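Local coordinates for protein TatD-related deoxyribonuclease (Thermotoga maritima, PDB 1J6O) that probably hydrolyses ester bonds in DNA as a metal-dependent deoxyribonuclease of the TatD family, built on a TIM-barrel fold, at residues A[79-84]-A[119-124]; A[154-159]-A[179-184]; A[56-61]-A[90-95]. One frame throughout, in Å; residues are numbered along the deposited sequence.

Interaction 1: A[79-84]-A[119-124]; sequences KEVPED and KRVFVE
Val81, in the loop that precedes helix 85-92, faces Val121 on helix 115-132 with their CA atoms 8.1 Å apart, the closest pair of CA atoms between 79-84 and 119-124. Both belong to the outer layer of a TIM barrel: the loop follows strand 67-71, and the helix follows strand 98-107. The two valines reach toward each other tip to tip, CG2 of Val81 meeting CG2 of Val121 at 4.0 Å. Val121 has CG1 anti to its backbone N (chi1 168°), which puts CG2 nearest the loop. Phe85 and Ala78 also pack on Val121, while Val73 lies against Val81, so the pair belongs to a small apolar cluster between the loop and the helix. Arg120 runs past Val81 in the opposite direction along a chain bent at chi2 and chi3, and Val81 CG2 stands at the edge of its guanidinium, near the plane, 4.2 Å from NH2. One face of that guanidinium carries the carboxylate of Glu124, with OE1 at 2.7 Å from Arg120 NH2; this salt bridge rests on charge alone, because the oxygen lies well out of the guanidinium plane. The polar link between the segments is a water, which accepts from Arg120 NH2 at 2.6 Å and donates to the backbone O of Glu83 at 3.1 Å.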
# COMPACT_ATOMS: atom_id res chain seq x y z
N LYS A 79 2.51 -17.67 -10.25
CA LYS A 79 2.78 -18.98 -10.81
C LYS A 79 3.80 -19.73 -9.97
O LYS A 79 4.02 -20.91 -10.20
CB LYS A 79 3.28 -18.88 -12.26
CG LYS A 79 4.65 -18.21 -12.42
CD LYS A 79 4.97 -18.02 -13.91
CE LYS A 79 6.10 -17.01 -14.14
NZ LYS A 79 7.35 -17.39 -13.44
N GLU A 80 4.42 -19.04 -9.01
CA GLU A 80 5.44 -19.61 -8.12
C GLU A 80 4.98 -20.07 -6.73
O GLU A 80 5.76 -20.67 -5.98
CB GLU A 80 6.58 -18.60 -7.91
CG GLU A 80 7.09 -17.90 -9.17
CD GLU A 80 7.70 -18.85 -10.18
OE1 GLU A 80 7.73 -20.09 -9.93
OE2 GLU A 80 8.16 -18.36 -11.24
N VAL A 81 3.73 -19.83 -6.38
CA VAL A 81 3.29 -20.25 -5.05
C VAL A 81 3.25 -21.76 -4.79
O VAL A 81 2.81 -22.55 -5.62
CB VAL A 81 1.88 -19.67 -4.69
CG1 VAL A 81 1.91 -18.14 -4.75
CG2 VAL A 81 0.82 -20.24 -5.63
N PRO A 82 3.72 -22.16 -3.60
CA PRO A 82 3.74 -23.55 -3.17
C PRO A 82 2.29 -23.88 -2.84
O PRO A 82 1.49 -22.98 -2.61
CB PRO A 82 4.61 -23.53 -1.92
CG PRO A 82 5.38 -22.26 -2.03
CD PRO A 82 4.40 -21.31 -2.61
N GLU A 83 1.96 -25.17 -2.78
CA GLU A 83 0.60 -25.58 -2.47
C GLU A 83 0.08 -25.09 -1.13
O GLU A 83 -1.12 -24.84 -0.97
CB GLU A 83 0.50 -27.13 -2.53
N ASP A 84 0.97 -24.93 -0.16
CA ASP A 84 0.56 -24.48 1.16
C ASP A 84 0.85 -23.01 1.41
O ASP A 84 0.98 -22.60 2.56
CB ASP A 84 1.26 -25.33 2.22
N LYS A 119 -5.53 -14.56 -10.89
CA LYS A 119 -6.86 -14.51 -10.30
C LYS A 119 -7.04 -15.49 -9.15
O LYS A 119 -7.55 -15.11 -8.11
CB LYS A 119 -7.93 -14.79 -11.35
CG LYS A 119 -8.18 -13.64 -12.27
CD LYS A 119 -9.20 -14.09 -13.32
CE LYS A 119 -9.69 -12.97 -14.19
NZ LYS A 119 -10.77 -13.52 -15.10
N ARG A 120 -6.60 -16.74 -9.30
CA ARG A 120 -6.79 -17.67 -8.20
C ARG A 120 -5.99 -17.32 -6.95
O ARG A 120 -6.48 -17.45 -5.83
CB ARG A 120 -6.51 -19.13 -8.62
CG ARG A 120 -5.06 -19.52 -8.71
CD ARG A 120 -4.85 -21.01 -8.38
NE ARG A 120 -3.84 -21.13 -7.33
CZ ARG A 120 -3.96 -21.91 -6.25
NH1 ARG A 120 -5.04 -22.67 -6.08
NH2 ARG A 120 -3.01 -21.89 -5.32
N VAL A 121 -4.75 -16.89 -7.15
CA VAL A 121 -3.85 -16.51 -6.05
C VAL A 121 -4.39 -15.27 -5.32
O VAL A 121 -4.28 -15.15 -4.09
CB VAL A 121 -2.42 -16.26 -6.59
CG1 VAL A 121 -1.53 -15.59 -5.55
CG2 VAL A 121 -1.80 -17.61 -7.03
N PHE A 122 -4.98 -14.36 -6.09
CA PHE A 122 -5.56 -13.12 -5.55
C PHE A 122 -6.80 -13.51 -4.74
O PHE A 122 -6.99 -13.09 -3.60
CB PHE A 122 -5.94 -12.20 -6.72
CG PHE A 122 -6.62 -10.91 -6.30
CD1 PHE A 122 -6.28 -10.25 -5.12
CD2 PHE A 122 -7.51 -10.28 -7.17
CE1 PHE A 122 -6.80 -8.99 -4.82
CE2 PHE A 122 -8.05 -9.01 -6.88
CZ PHE A 122 -7.69 -8.36 -5.71
N VAL A 123 -7.65 -14.35 -5.33
CA VAL A 123 -8.85 -14.78 -4.63
C VAL A 123 -8.50 -15.48 -3.32
O VAL A 123 -9.12 -15.24 -2.30
CB VAL A 123 -9.70 -15.73 -5.52
CG1 VAL A 123 -10.76 -16.43 -4.67
CG2 VAL A 123 -10.36 -14.92 -6.62
N GLU A 124 -7.50 -16.34 -3.34
CA GLU A 124 -7.13 -17.03 -2.13
C GLU A 124 -6.62 -16.11 -1.01
O GLU A 124 -6.85 -16.39 0.16
CB GLU A 124 -6.11 -18.12 -2.46
CG GLU A 124 -6.64 -19.05 -3.56
CD GLU A 124 -5.87 -20.34 -3.75
OE1 GLU A 124 -4.64 -20.29 -3.82
OE2 GLU A 124 -6.52 -21.42 -3.85
O HOH W 1 -1.89 -23.56 -3.71

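Interaction 2: A[154-159]-A[179-184]; sequences ESLPEK and LGFLLG
Leu156 meets Leu179 and Phe181 where the loop after helix 144-153 runs toward strand 161-163 of the barrel. Along 154-159, Glu154 and Ser155 lead in from the helix. Leu156 follows and supplies the apolar contact: its CD1 sits 4.1 Å from CG of Leu179 and equally 4.1 Å from CE1 of Phe181. With CG anti to the carbonyl carbon (chi1 -59°) and an extended chi2, the methyl is carried against both partners, and Leu156 crosses each side chain at about a right angle. Leu151 of helix 144-153 packs on all three residues. Past Pro157, at Glu158, the chain makes its polar link, a water donating to the backbone O of Glu158 at 3.2 Å and to the backbone O of Gly180 at 3.0 Å. Gly180 closes helix 170-179 in a Schellman motif, its positive phi (110°) turning the chain into strand 181-185. The Lys159 side chain leaves the backbone away from 179-184, and its NZ donates to the backbone O of Arg261. Arg160, the next residue, makes weak bonds to a carbonyl of each segment, those of Pro157 and Leu179. No direct hydrogen bond joins the two segments: between themselves they meet through dispersion, one leucine methyl against two apolar side chains, and through one water shared by two carbonyls.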
# COMPACT_ATOMS: atom_id res chain seq x y z
N GLU A 154 -16.72 -11.57 -3.26
CA GLU A 154 -16.77 -12.22 -1.97
C GLU A 154 -16.82 -11.44 -0.67
O GLU A 154 -17.00 -10.23 -0.65
CB GLU A 154 -15.72 -13.32 -1.88
CG GLU A 154 -14.35 -13.07 -2.45
CD GLU A 154 -13.65 -14.40 -2.64
OE1 GLU A 154 -13.76 -15.25 -1.72
OE2 GLU A 154 -13.00 -14.62 -3.68
N SER A 155 -16.72 -12.21 0.41
CA SER A 155 -16.75 -11.72 1.77
C SER A 155 -15.46 -11.01 2.17
O SER A 155 -14.49 -11.65 2.59
CB SER A 155 -17.01 -12.90 2.71
OG SER A 155 -17.19 -12.48 4.05
N LEU A 156 -15.46 -9.69 2.05
CA LEU A 156 -14.28 -8.89 2.40
C LEU A 156 -14.15 -8.59 3.88
O LEU A 156 -15.14 -8.59 4.62
CB LEU A 156 -14.34 -7.57 1.65
CG LEU A 156 -14.38 -7.71 0.14
CD1 LEU A 156 -14.56 -6.35 -0.48
CD2 LEU A 156 -13.11 -8.36 -0.34
N PRO A 157 -12.93 -8.30 4.34
CA PRO A 157 -12.70 -7.99 5.76
C PRO A 157 -13.43 -6.68 6.07
O PRO A 157 -13.64 -5.87 5.16
CB PRO A 157 -11.19 -7.80 5.85
CG PRO A 157 -10.65 -8.46 4.62
CD PRO A 157 -11.67 -8.20 3.57
N GLU A 158 -13.80 -6.50 7.34
CA GLU A 158 -14.51 -5.30 7.82
C GLU A 158 -13.84 -4.07 7.22
O GLU A 158 -14.49 -3.26 6.54
CB GLU A 158 -14.45 -5.22 9.35
CG GLU A 158 -15.25 -6.32 10.05
CD GLU A 158 -14.89 -6.45 11.53
OE1 GLU A 158 -13.91 -5.82 11.99
OE2 GLU A 158 -15.59 -7.21 12.25
N LYS A 159 -12.55 -3.92 7.49
CA LYS A 159 -11.78 -2.79 6.97
C LYS A 159 -11.27 -3.39 5.66
O LYS A 159 -10.33 -4.17 5.67
CB LYS A 159 -10.57 -2.50 7.88
CG LYS A 159 -10.91 -2.10 9.31
CD LYS A 159 -10.78 -0.59 9.48
CE LYS A 159 -11.14 -0.16 10.90
NZ LYS A 159 -10.32 -0.88 11.90
N LEU A 179 -16.88 0.47 -2.60
CA LEU A 179 -16.76 -0.91 -2.11
C LEU A 179 -16.17 -0.87 -0.71
O LEU A 179 -16.20 -1.87 0.02
CB LEU A 179 -15.85 -1.73 -3.05
CG LEU A 179 -15.79 -3.25 -2.94
CD1 LEU A 179 -17.18 -3.84 -2.95
CD2 LEU A 179 -14.99 -3.80 -4.14
N GLY A 180 -15.62 0.29 -0.33
CA GLY A 180 -15.04 0.41 1.00
C GLY A 180 -13.52 0.53 1.09
O GLY A 180 -12.95 0.51 2.18
N PHE A 181 -12.85 0.65 -0.05
CA PHE A 181 -11.40 0.78 -0.05
C PHE A 181 -11.00 2.22 -0.06
O PHE A 181 -11.80 3.07 -0.40
CB PHE A 181 -10.82 0.17 -1.32
CG PHE A 181 -10.77 -1.30 -1.29
CD1 PHE A 181 -11.87 -2.06 -1.71
CD2 PHE A 181 -9.65 -1.95 -0.81
CE1 PHE A 181 -11.83 -3.46 -1.64
CE2 PHE A 181 -9.60 -3.33 -0.74
CZ PHE A 181 -10.69 -4.09 -1.16
N LEU A 182 -9.75 2.47 0.35
CA LEU A 182 -9.20 3.82 0.35
C LEU A 182 -8.19 3.70 -0.81
O LEU A 182 -7.86 2.58 -1.24
CB LEU A 182 -8.50 4.16 1.66
CG LEU A 182 -9.43 5.08 2.48
CD1 LEU A 182 -10.68 4.33 2.86
CD2 LEU A 182 -8.70 5.62 3.70
N LEU A 183 -7.74 4.83 -1.33
CA LEU A 183 -6.79 4.85 -2.45
C LEU A 183 -5.42 5.39 -2.05
O LEU A 183 -5.31 6.45 -1.42
CB LEU A 183 -7.36 5.73 -3.58
CG LEU A 183 -8.82 5.43 -3.92
CD1 LEU A 183 -9.25 6.38 -5.01
CD2 LEU A 183 -8.98 3.98 -4.38
N GLY A 184 -4.38 4.66 -2.43
CA GLY A 184 -3.02 5.05 -2.13
C GLY A 184 -2.45 5.98 -3.19
O GLY A 184 -2.44 5.67 -4.39
O HOH W 2 -13.60 -0.69 4.85

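Interaction 3: A[56-61]-A[90-95]; sequences KSLDLS and EKFAKD
Leu58 and Asp95 both hold CG anti to the backbone N (chi1 178° and -161°), and these torsions send the two side chains toward each other from helix 51-61 and from the turn that follows helix 85-92. The two helices are neighbours on the outside of the TIM barrel, with strand 67-71 between them in the chain; across the contact the CA atoms of Leu58 and Phe92 are 7.8 Å apart. Leu58 contributes both its methyls. CD1 goes to the side chain of Asp95, 3.8 Å from CG, so the methyl lies beside the carbon of the carboxylate while the two chains cross obliquely. CD2 turns to Phe92, 4.3 Å from CB, and approaches the backbone O of the same residue at 4.1 Å. Leu58 also touches Cys69 of strand 67-71, so one leucine packs on a barrel strand as well as on the next helix.

Asp95 is placed by a type I beta turn from Phe92 to Asp95, in which its N donates to the backbone O of Phe92 at 2.9 Å. Its carboxylate is held outside the two segments: OD1 accepts from the backbone N of Lys97, and OD2 forms a salt bridge with Lys62, just beyond 56-61. Those partners probably stabilise the charged form beside the leucine methyl. The contact itself is van der Waals throughout. On the helix carrying Leu58, the hydroxyl of Ser61 turns back to its own last turn, OG donating to the backbone O of Leu58 at 2.8 Å, with the donor tilted 23° from the carbonyl plane.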
# COMPACT_ATOMS: atom_id res chain seq x y z
N LYS A 56 11.23 -11.65 5.26
CA LYS A 56 12.24 -10.59 5.50
C LYS A 56 11.56 -9.31 5.98
O LYS A 56 12.09 -8.61 6.84
CB LYS A 56 13.02 -10.28 4.23
CG LYS A 56 13.94 -11.43 3.81
CD LYS A 56 14.60 -11.16 2.46
CE LYS A 56 16.01 -10.62 2.60
NZ LYS A 56 16.06 -9.33 3.35
N SER A 57 10.40 -9.02 5.40
CA SER A 57 9.63 -7.83 5.79
C SER A 57 9.22 -8.00 7.25
O SER A 57 9.37 -7.08 8.06
CB SER A 57 8.38 -7.70 4.90
OG SER A 57 7.59 -6.57 5.27
N LEU A 58 8.71 -9.17 7.61
CA LEU A 58 8.30 -9.37 9.00
C LEU A 58 9.46 -9.23 9.97
O LEU A 58 9.35 -8.60 11.03
CB LEU A 58 7.64 -10.74 9.18
CG LEU A 58 7.19 -11.14 10.60
CD1 LEU A 58 6.25 -10.07 11.20
CD2 LEU A 58 6.51 -12.49 10.52
N ASP A 59 10.58 -9.83 9.61
CA ASP A 59 11.75 -9.76 10.47
C ASP A 59 12.19 -8.33 10.67
O ASP A 59 12.57 -7.93 11.77
CB ASP A 59 12.88 -10.62 9.93
CG ASP A 59 12.64 -12.10 10.21
OD1 ASP A 59 11.69 -12.39 10.97
OD2 ASP A 59 13.39 -12.96 9.70
N LEU A 60 12.11 -7.54 9.61
CA LEU A 60 12.53 -6.15 9.74
C LEU A 60 11.54 -5.35 10.60
O LEU A 60 11.96 -4.52 11.42
CB LEU A 60 12.63 -5.51 8.36
CG LEU A 60 13.01 -4.03 8.31
CD1 LEU A 60 14.37 -3.81 8.99
CD2 LEU A 60 13.05 -3.60 6.84
N SER A 61 10.24 -5.59 10.41
CA SER A 61 9.23 -4.86 11.19
C SER A 61 9.42 -5.11 12.66
O SER A 61 9.15 -4.24 13.49
CB SER A 61 7.81 -5.27 10.79
OG SER A 61 7.51 -6.55 11.29
N GLU A 90 -0.72 -17.39 6.70
CA GLU A 90 -1.51 -17.40 7.91
C GLU A 90 -0.60 -17.56 9.13
O GLU A 90 -0.86 -16.95 10.18
CB GLU A 90 -2.54 -18.53 7.86
CG GLU A 90 -3.40 -18.65 9.10
CD GLU A 90 -4.63 -19.46 8.82
OE1 GLU A 90 -4.53 -20.42 8.01
OE2 GLU A 90 -5.69 -19.15 9.39
N LYS A 91 0.47 -18.34 8.99
CA LYS A 91 1.42 -18.55 10.09
C LYS A 91 2.16 -17.23 10.39
O LYS A 91 2.44 -16.91 11.54
CB LYS A 91 2.46 -19.61 9.72
CG LYS A 91 3.58 -19.72 10.77
CD LYS A 91 4.71 -20.66 10.37
CE LYS A 91 5.84 -20.66 11.42
NZ LYS A 91 6.95 -21.63 11.11
N PHE A 92 2.49 -16.49 9.34
CA PHE A 92 3.18 -15.23 9.54
C PHE A 92 2.26 -14.28 10.29
O PHE A 92 2.67 -13.58 11.23
CB PHE A 92 3.50 -14.54 8.19
CG PHE A 92 4.62 -15.17 7.39
CD1 PHE A 92 5.62 -15.91 7.99
CD2 PHE A 92 4.68 -14.94 6.01
CE1 PHE A 92 6.69 -16.43 7.23
CE2 PHE A 92 5.74 -15.45 5.25
CZ PHE A 92 6.75 -16.20 5.87
N ALA A 93 1.01 -14.24 9.84
CA ALA A 93 0.02 -13.37 10.43
C ALA A 93 -0.27 -13.62 11.90
O ALA A 93 -1.01 -12.86 12.51
CB ALA A 93 -1.27 -13.41 9.59
N LYS A 94 0.31 -14.67 12.47
CA LYS A 94 0.06 -14.92 13.88
C LYS A 94 0.80 -13.80 14.62
O LYS A 94 0.38 -13.40 15.71
CB LYS A 94 0.61 -16.28 14.33
CG LYS A 94 -0.08 -17.47 13.72
CD LYS A 94 -1.58 -17.50 14.00
CE LYS A 94 -1.90 -17.81 15.46
NZ LYS A 94 -3.33 -18.20 15.63
N ASP A 95 1.88 -13.29 14.02
CA ASP A 95 2.67 -12.20 14.63
C ASP A 95 1.84 -10.91 14.68
O ASP A 95 1.24 -10.52 13.67
CB ASP A 95 3.96 -11.96 13.83
CG ASP A 95 5.01 -11.22 14.63
OD1 ASP A 95 4.83 -10.01 14.89
OD2 ASP A 95 6.02 -11.86 15.00

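The three contacts belong to one TIM barrel, their centres 19 to 22 Å apart. Interactions 1 and 3 involve the outer helices, interaction 2 the N-terminal ends of two strands. Interactions 1 and 2 come together on the side of helix 115-132, whereas interactions 1 and 3 stay about 7 Å apart at their nearest atoms, though helix 85-92 borders both. Interaction 2 lies about 12 Å from interaction 3 at the nearest atoms. Of the predicted ligands of the two metals, His164 is about 9 Å from Phe181 of interaction 2 and Glu103 about 10 Å from Val121 of interaction 1, measured between side chains; interaction 3 is remote from both sites.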